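Local coordinates for Tv2483 (Treponema vincentii, PDB 6DET), which binds L-arginine with high selectivity as a lipoprotein of the solute-binding family 3, probably delivering it to an ABC transporter, at residues Ile63-Glu68 and Pro248-Lys253; Cys98-Phe103 and Tyr219-Arg224; Tyr119-Lys124 and Leu259-Val264. All coordinates share one frame; numbering follows the deposited sequence.

Contact 1: Ile63-Glu68 and Pro248-Lys253; sequences IDIFTE and PNFSRK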
# COMPACT_ATOMS: atom_id res chain seq x y z
N ILE A 63 -4.90 -4.26 8.93
CA ILE A 63 -5.21 -5.44 9.72
C ILE A 63 -6.45 -5.19 10.56
O ILE A 63 -7.33 -6.06 10.68
CB ILE A 63 -4.00 -5.81 10.60
CG1 ILE A 63 -2.70 -5.82 9.78
CG2 ILE A 63 -4.23 -7.11 11.30
CD1 ILE A 63 -2.68 -6.78 8.62
N ASP A 64 -6.55 -4.00 11.17
CA ASP A 64 -7.73 -3.72 11.98
C ASP A 64 -8.98 -3.71 11.11
O ASP A 64 -10.03 -4.25 11.49
CB ASP A 64 -7.56 -2.38 12.69
CG ASP A 64 -6.67 -2.47 13.92
OD1 ASP A 64 -6.35 -3.58 14.36
OD2 ASP A 64 -6.32 -1.41 14.46
N ILE A 65 -8.87 -3.15 9.90
CA ILE A 65 -10.02 -3.11 8.98
C ILE A 65 -10.48 -4.53 8.66
O ILE A 65 -11.67 -4.87 8.78
CB ILE A 65 -9.67 -2.32 7.70
CG1 ILE A 65 -9.48 -0.83 8.00
CG2 ILE A 65 -10.78 -2.48 6.66
CD1 ILE A 65 -8.90 0.00 6.86
N PHE A 66 -9.56 -5.38 8.19
CA PHE A 66 -9.98 -6.70 7.73
C PHE A 66 -10.36 -7.61 8.88
O PHE A 66 -11.23 -8.47 8.72
CB PHE A 66 -8.89 -7.34 6.86
CG PHE A 66 -9.05 -7.03 5.40
CD1 PHE A 66 -10.00 -7.70 4.65
CD2 PHE A 66 -8.30 -6.04 4.79
CE1 PHE A 66 -10.19 -7.41 3.31
CE2 PHE A 66 -8.48 -5.77 3.45
CZ PHE A 66 -9.41 -6.43 2.71
N THR A 67 -9.76 -7.43 10.06
CA THR A 67 -10.15 -8.26 11.20
C THR A 67 -11.61 -8.00 11.58
O THR A 67 -12.37 -8.94 11.83
CB THR A 67 -9.23 -7.98 12.39
OG1 THR A 67 -7.88 -8.35 12.07
CG2 THR A 67 -9.67 -8.78 13.61
N GLU A 68 -12.01 -6.72 11.61
CA GLU A 68 -13.37 -6.37 12.01
C GLU A 68 -14.36 -6.69 10.89
O GLU A 68 -15.47 -7.17 11.15
CB GLU A 68 -13.43 -4.89 12.40
CG GLU A 68 -14.84 -4.36 12.66
CD GLU A 68 -15.55 -5.08 13.80
OE1 GLU A 68 -14.92 -5.90 14.50
OE2 GLU A 68 -16.77 -4.81 13.99
N PRO A 248 -12.94 5.31 10.74
CA PRO A 248 -12.37 6.61 11.15
C PRO A 248 -11.62 6.53 12.47
O PRO A 248 -10.57 7.17 12.63
CB PRO A 248 -13.61 7.50 11.26
CG PRO A 248 -14.51 6.97 10.14
CD PRO A 248 -14.32 5.47 10.23
N ASN A 249 -12.13 5.76 13.42
CA ASN A 249 -11.45 5.64 14.69
C ASN A 249 -10.21 4.76 14.59
O ASN A 249 -9.22 5.04 15.27
CB ASN A 249 -12.42 5.12 15.75
CG ASN A 249 -13.32 6.22 16.27
OD1 ASN A 249 -13.02 7.41 16.11
ND2 ASN A 249 -14.44 5.85 16.87
N PHE A 250 -10.22 3.73 13.73
CA PHE A 250 -8.96 3.04 13.43
C PHE A 250 -7.95 4.02 12.85
O PHE A 250 -6.75 3.95 13.15
CB PHE A 250 -9.16 1.91 12.41
CG PHE A 250 -9.91 0.66 12.92
CD1 PHE A 250 -9.88 0.26 14.25
CD2 PHE A 250 -10.60 -0.14 12.01
CE1 PHE A 250 -10.55 -0.89 14.67
CE2 PHE A 250 -11.27 -1.27 12.43
CZ PHE A 250 -11.24 -1.64 13.76
N SER A 251 -8.40 4.91 11.96
CA SER A 251 -7.48 5.88 11.37
C SER A 251 -6.90 6.81 12.43
O SER A 251 -5.71 7.14 12.40
CB SER A 251 -8.21 6.68 10.29
OG SER A 251 -7.36 7.65 9.71
N ARG A 252 -7.74 7.27 13.36
CA ARG A 252 -7.26 8.15 14.42
C ARG A 252 -6.24 7.42 15.29
O ARG A 252 -5.22 7.99 15.68
CB ARG A 252 -8.44 8.66 15.26
CG ARG A 252 -9.43 9.52 14.46
CD ARG A 252 -10.50 10.18 15.33
NE ARG A 252 -11.31 11.09 14.53
CZ ARG A 252 -12.51 10.80 14.03
NH1 ARG A 252 -13.06 9.61 14.25
NH2 ARG A 252 -13.16 11.70 13.30
N LYS A 253 -6.49 6.14 15.57
CA LYS A 253 -5.54 5.31 16.31
C LYS A 253 -4.18 5.27 15.63
O LYS A 253 -3.14 5.43 16.29
CB LYS A 253 -6.10 3.89 16.43
CG LYS A 253 -5.17 2.85 17.05
CD LYS A 253 -5.77 1.44 16.82
CE LYS A 253 -4.87 0.29 17.25
NZ LYS A 253 -5.53 -1.01 16.95
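Phe250 lays its ring against Asp64, whose CB stands almost straight above the ring centre, 3.6 Å from the centroid, a CH-pi contact. The same ring runs on beneath the backbone of helix 61-73: Phe250 CE2 comes to 3.4 Å from Asp64 O. At its rim, near the ring plane, Phe250 CZ meets Glu68 CB at 4.1 Å, one helical turn further on. Ile65 adds an apolar touch, CG1 to Phe250 CD2 at 4.2 Å.

Beside the ring, Lys253 and Asp64 reach for each other from opposite directions and close a salt bridge, Lys253 NZ to Asp64 OD2 at 2.6 Å. The amine meets OD2 on its syn side, 16° out of the carboxylate plane. Lys253 spans the gap because CG leaves anti to the backbone N (chi1 174°) and the chain stays extended to NZ, its CD and CE also passing alongside OD2. OD2 takes a second bond from Trp254 NE1, which ties the carboxylate again to helix 246-255 and should help to fix its rotation. Glu68 contributes only its CB here; its chain bends at chi2, and the carboxylate forms salt bridges with Arg71 and Arg72 of its own helix.

The contact packs helix 246-255, near the C-terminal end of the chain, against helix 61-73 of the same family 3 domain. The two segments run nearly antiparallel, at 150° with their axes 10.3 Å apart, so a large ring and a long lysine bridge a rather wide gap near the surface. Helix 228-243 also adjoins the contact, Leu238 touching Ile65 and Met241 touching Glu68, while Phe66 turns to the opposite side of its helix, onto Leu38 and Ile40 of strand 37-42 and Phe79 of strand 76-81.

Contact 2: Cys98-Phe103 and Tyr219-Arg224; sequences CIASGF and YTFAFR. With ARG (arginine), chain B.
Ile99 and Ala222 form an antiparallel hydrogen-bonded pair: Ala222 N gives to Ile99 O at 3.1 Å, and Ile99 N to Ala222 O at 2.9 Å, the latter more bent (137°). After the corner at Ser101 and Gly102 the two chains meet again in the hydrogen bond from Thr220 N to Phe103 O, 2.8 Å, while a water accepting from Phe103 N and donating to Thr220 O fills in between. The corner turns two carbonyls to the bound arginine: Gly102 O takes its alpha-amino N (2.7 Å) and Ser101 O its guanidinium NH2 (2.8 Å).

Three CH-pi contacts follow. Gly102 CA sits over the centre of the Tyr219 ring, 3.7 Å from the centroid, and Tyr219 OH is hydrogen-bonded to Asp193, which also binds the arginine. With CG anti to the backbone N (chi1 -172°), the Phe103 ring is turned onto Ala222 CB, which is centred over its face; Cys98 CB lies over Phe223, offset toward the rim.

In the sheet, strand 98-104 lies between strand 215-223 (antiparallel) and strand 37-42 (parallel). Helix 61-73 packs Phe66 on Cys98 and Ala100, and helix 87-92 sets Lys87 and Leu91 against Ile99.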
# COMPACT_ATOMS: atom_id res chain seq x y z
N CYS A 98 -7.28 -11.70 -1.64
CA CYS A 98 -7.19 -10.26 -1.87
C CYS A 98 -5.82 -9.80 -1.40
O CYS A 98 -5.07 -10.56 -0.78
CB CYS A 98 -8.31 -9.52 -1.14
SG CYS A 98 -8.27 -9.64 0.64
N ILE A 99 -5.50 -8.55 -1.73
CA ILE A 99 -4.18 -7.96 -1.46
C ILE A 99 -4.40 -6.63 -0.75
O ILE A 99 -5.20 -5.82 -1.21
CB ILE A 99 -3.37 -7.72 -2.74
CG1 ILE A 99 -3.28 -8.99 -3.61
CG2 ILE A 99 -1.94 -7.27 -2.36
CD1 ILE A 99 -2.90 -8.69 -5.05
N ALA A 100 -3.74 -6.45 0.39
CA ALA A 100 -3.76 -5.20 1.13
C ALA A 100 -2.30 -4.73 1.25
O ALA A 100 -1.53 -4.89 0.30
CB ALA A 100 -4.47 -5.40 2.48
N SER A 101 -1.91 -4.12 2.38
CA SER A 101 -0.56 -3.56 2.57
C SER A 101 -0.30 -2.32 1.72
O SER A 101 0.82 -2.10 1.26
CB SER A 101 0.52 -4.63 2.29
OG SER A 101 0.40 -5.58 3.27
N GLY A 102 -1.32 -1.48 1.53
CA GLY A 102 -1.11 -0.22 0.83
C GLY A 102 -1.05 -0.38 -0.68
O GLY A 102 -0.17 0.16 -1.34
N PHE A 103 -2.00 -1.14 -1.23
CA PHE A 103 -2.05 -1.41 -2.67
C PHE A 103 -2.59 -0.19 -3.42
O PHE A 103 -3.75 0.20 -3.23
CB PHE A 103 -2.93 -2.66 -2.89
CG PHE A 103 -2.94 -3.17 -4.31
CD1 PHE A 103 -2.21 -4.30 -4.66
CD2 PHE A 103 -3.72 -2.56 -5.29
CE1 PHE A 103 -2.22 -4.76 -5.96
CE2 PHE A 103 -3.72 -3.03 -6.59
CZ PHE A 103 -2.97 -4.14 -6.92
N TYR A 219 -5.25 4.30 -2.46
CA TYR A 219 -5.05 2.94 -2.02
C TYR A 219 -6.39 2.20 -2.13
O TYR A 219 -7.45 2.80 -1.92
CB TYR A 219 -4.60 2.88 -0.57
CG TYR A 219 -3.12 3.15 -0.28
CD1 TYR A 219 -2.18 3.19 -1.29
CD2 TYR A 219 -2.71 3.29 1.03
CE1 TYR A 219 -0.78 3.37 -0.97
CE2 TYR A 219 -1.37 3.48 1.36
CZ TYR A 219 -0.43 3.51 0.36
OH TYR A 219 0.91 3.64 0.71
N THR A 220 -6.31 0.91 -2.39
CA THR A 220 -7.47 0.04 -2.49
C THR A 220 -7.11 -1.32 -1.91
O THR A 220 -5.99 -1.54 -1.40
CB THR A 220 -7.93 -0.07 -3.96
OG1 THR A 220 -9.14 -0.83 -4.07
CG2 THR A 220 -6.87 -0.71 -4.81
N PHE A 221 -8.07 -2.25 -1.97
CA PHE A 221 -7.82 -3.66 -1.74
C PHE A 221 -8.12 -4.38 -3.05
O PHE A 221 -9.16 -4.13 -3.66
CB PHE A 221 -8.68 -4.21 -0.60
CG PHE A 221 -8.54 -3.46 0.67
CD1 PHE A 221 -7.27 -3.20 1.22
CD2 PHE A 221 -9.66 -2.98 1.33
CE1 PHE A 221 -7.18 -2.49 2.39
CE2 PHE A 221 -9.54 -2.28 2.50
CZ PHE A 221 -8.30 -2.03 3.03
N ALA A 222 -7.18 -5.22 -3.50
CA ALA A 222 -7.22 -5.82 -4.83
C ALA A 222 -7.75 -7.26 -4.77
O ALA A 222 -7.31 -8.05 -3.93
CB ALA A 222 -5.82 -5.82 -5.47
N PHE A 223 -8.63 -7.60 -5.72
CA PHE A 223 -9.29 -8.89 -5.79
C PHE A 223 -9.14 -9.45 -7.19
O PHE A 223 -8.79 -8.74 -8.13
CB PHE A 223 -10.79 -8.77 -5.45
CG PHE A 223 -11.04 -8.42 -4.02
CD1 PHE A 223 -10.87 -7.11 -3.59
CD2 PHE A 223 -11.44 -9.37 -3.11
CE1 PHE A 223 -11.08 -6.77 -2.30
CE2 PHE A 223 -11.64 -9.03 -1.79
CZ PHE A 223 -11.44 -7.70 -1.39
N ARG A 224 -9.47 -10.74 -7.34
CA ARG A 224 -9.46 -11.33 -8.67
C ARG A 224 -10.50 -10.63 -9.53
O ARG A 224 -11.55 -10.22 -9.05
CB ARG A 224 -9.79 -12.82 -8.61
CG ARG A 224 -8.64 -13.70 -8.12
CD ARG A 224 -9.08 -15.19 -7.94
NE ARG A 224 -9.92 -15.31 -6.76
CZ ARG A 224 -9.48 -15.58 -5.53
NH1 ARG A 224 -8.19 -15.78 -5.31
NH2 ARG A 224 -10.35 -15.64 -4.53
N ARG B . 1.71 1.19 -2.90
CA ARG B . 2.66 0.08 -3.20
C ARG B . 2.07 -0.80 -4.30
O ARG B . 0.84 -0.76 -4.49
CB ARG B . 2.94 -0.76 -1.96
CG ARG B . 3.70 -0.03 -0.86
CD ARG B . 3.89 -0.85 0.41
NE ARG B . 4.74 -2.00 0.14
CZ ARG B . 4.32 -3.26 0.09
NH1 ARG B . 5.21 -4.20 -0.22
NH2 ARG B . 3.04 -3.57 0.30
OXT ARG B . 2.81 -1.55 -4.95
O HOH W 1 -4.22 -1.84 0.70

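Contact 3: Tyr119-Lys124 and Leu259-Val264; sequences YLQNAK and LSILNV
Tyr119 O and Ile261 N make the direct hydrogen bond of this contact, 3.1 Å long and nearly straight at hydrogen (169°), although the donor stands 55° above the carbonyl plane. The same oxygen accepts from a water 2.7 Å away that also donates to Ser260 OG, and Ser260 CA adds a CA-H...O contact. A second water accepts from Gln121 N at 2.9 Å and donates to Leu259 O, so a water bridges the two backbones at this second point. Ser260 OG is anchored in addition by Asn242 of helix 228-243.

Apolar contacts accompany these polar links. Leu262 sets CG against Tyr119 CB at 3.6 Å, with CD2 close by. Ile261 leans over the backbone of Tyr119 and Leu120: CG1 sits between its own backbone N and carbonyl carbon (chi1 59°), touching Tyr119 C at 3.5 Å, and carries CD1 on to the Leu120 carbonyl and to Gln121 CG at 4.1 Å. Leu120 CD2 rests against Leu259 CB at 3.7 Å, the two side chains slanting past each other.

Tyr119 touches the tail through its backbone and CB, while its ring leads away to stack on Phe221 and its OH is hydrogen-bonded to Asp62. A type I beta turn from Ile261 to Val264, closed by Val264 N to Ile261 O, then bends the tail. The whole is a C-terminal tail without regular secondary structure, fastened near the beginning of strand 120-129, one of the long strands through which the two lobes of a family 3 solute-binding protein are typically joined.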
# COMPACT_ATOMS: atom_id res chain seq x y z
N TYR A 119 -9.84 3.63 -0.11
CA TYR A 119 -10.03 3.88 1.31
C TYR A 119 -9.03 4.88 1.88
O TYR A 119 -9.29 5.42 2.97
CB TYR A 119 -9.99 2.53 2.09
CG TYR A 119 -8.59 1.89 2.23
CD1 TYR A 119 -7.96 1.29 1.12
CD2 TYR A 119 -7.97 1.81 3.46
CE1 TYR A 119 -6.69 0.68 1.24
CE2 TYR A 119 -6.69 1.20 3.59
CZ TYR A 119 -6.08 0.65 2.48
OH TYR A 119 -4.83 0.06 2.61
N LEU A 120 -7.93 5.18 1.17
CA LEU A 120 -6.96 6.20 1.57
C LEU A 120 -6.43 6.90 0.33
O LEU A 120 -6.37 6.29 -0.74
CB LEU A 120 -5.76 5.62 2.33
CG LEU A 120 -5.97 5.07 3.74
CD1 LEU A 120 -4.73 4.33 4.25
CD2 LEU A 120 -6.37 6.24 4.67
N GLN A 121 -6.03 8.18 0.49
CA GLN A 121 -5.19 8.85 -0.49
C GLN A 121 -3.73 8.61 -0.15
O GLN A 121 -3.37 8.40 1.01
CB GLN A 121 -5.43 10.36 -0.51
CG GLN A 121 -6.65 10.77 -1.23
CD GLN A 121 -6.73 12.27 -1.25
OE1 GLN A 121 -6.96 12.88 -0.21
NE2 GLN A 121 -6.44 12.87 -2.39
N ASN A 122 -2.90 8.62 -1.17
CA ASN A 122 -1.47 8.49 -0.98
C ASN A 122 -0.75 9.32 -2.02
O ASN A 122 -1.34 9.77 -3.01
CB ASN A 122 -1.03 7.02 -1.06
CG ASN A 122 0.45 6.86 -0.91
OD1 ASN A 122 1.02 7.20 0.14
ND2 ASN A 122 1.11 6.35 -1.96
N ALA A 123 0.53 9.56 -1.77
CA ALA A 123 1.40 10.19 -2.73
C ALA A 123 2.75 9.50 -2.62
O ALA A 123 3.15 9.11 -1.52
CB ALA A 123 1.57 11.67 -2.44
N LYS A 124 3.41 9.31 -3.75
CA LYS A 124 4.80 8.88 -3.76
C LYS A 124 5.66 10.12 -3.60
O LYS A 124 5.47 11.12 -4.29
CB LYS A 124 5.12 8.17 -5.05
CG LYS A 124 4.64 6.69 -4.99
CD LYS A 124 4.86 5.94 -6.27
CE LYS A 124 4.42 4.48 -6.14
NZ LYS A 124 3.22 4.29 -5.27
N LEU A 259 -8.29 9.79 8.19
CA LEU A 259 -7.88 9.87 6.79
C LEU A 259 -8.76 9.03 5.87
O LEU A 259 -8.47 8.93 4.67
CB LEU A 259 -6.42 9.41 6.64
CG LEU A 259 -5.37 10.17 7.43
CD1 LEU A 259 -3.98 9.62 7.11
CD2 LEU A 259 -5.43 11.67 7.14
N SER A 260 -9.82 8.42 6.39
CA SER A 260 -10.59 7.47 5.58
C SER A 260 -11.36 8.23 4.50
O SER A 260 -12.03 9.22 4.80
CB SER A 260 -11.56 6.68 6.46
OG SER A 260 -12.34 5.82 5.66
N ILE A 261 -11.29 7.76 3.26
CA ILE A 261 -12.05 8.38 2.18
C ILE A 261 -13.11 7.44 1.62
O ILE A 261 -13.52 7.58 0.46
CB ILE A 261 -11.15 8.90 1.06
CG1 ILE A 261 -10.32 7.79 0.45
CG2 ILE A 261 -10.26 10.03 1.61
CD1 ILE A 261 -9.78 8.15 -0.89
N LEU A 262 -13.55 6.45 2.41
CA LEU A 262 -14.49 5.46 1.91
C LEU A 262 -15.87 6.02 1.63
O LEU A 262 -16.69 5.28 1.05
CB LEU A 262 -14.60 4.32 2.91
CG LEU A 262 -13.49 3.25 2.82
CD1 LEU A 262 -13.45 2.41 4.09
CD2 LEU A 262 -13.66 2.29 1.61
N ASN A 263 -16.17 7.25 2.04
CA ASN A 263 -17.45 7.87 1.66
C ASN A 263 -17.34 8.68 0.37
O ASN A 263 -18.32 9.31 -0.04
CB ASN A 263 -18.02 8.70 2.81
CG ASN A 263 -17.21 9.98 3.10
OD1 ASN A 263 -16.02 10.03 2.82
ND2 ASN A 263 -17.86 10.99 3.69
N VAL A 264 -16.18 8.66 -0.29
CA VAL A 264 -16.04 9.27 -1.61
C VAL A 264 -16.55 8.29 -2.65
O VAL A 264 -16.23 7.09 -2.60
CB VAL A 264 -14.56 9.64 -1.88
CG1 VAL A 264 -14.42 10.15 -3.32
CG2 VAL A 264 -14.07 10.67 -0.84
O HOH W 2 -10.09 4.06 5.19
O HOH W 3 -6.55 9.66 2.88

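In the fold
Contact 2 is the core of the three, fully buried and lining the arginine pocket; contact 3 is partly buried, and contact 1 lies at the surface. Their chemistry follows: strand pairing and rings over CH groups in contact 2, one backbone bond with waters and aliphatic chains in contact 3, a salt bridge and a single ring in contact 1. Contacts 2 and 3 reach the same sheet, where strands 215-223 and 120-129 are neighbours and Tyr219 pairs with Tyr119 and Leu120. Phe66 leads from contact 1 to contact 2, meeting Phe221 edge-to-face. Ser251 joins contact 1 to contact 3 through Leu259 N, and Ile65 packs on Tyr119.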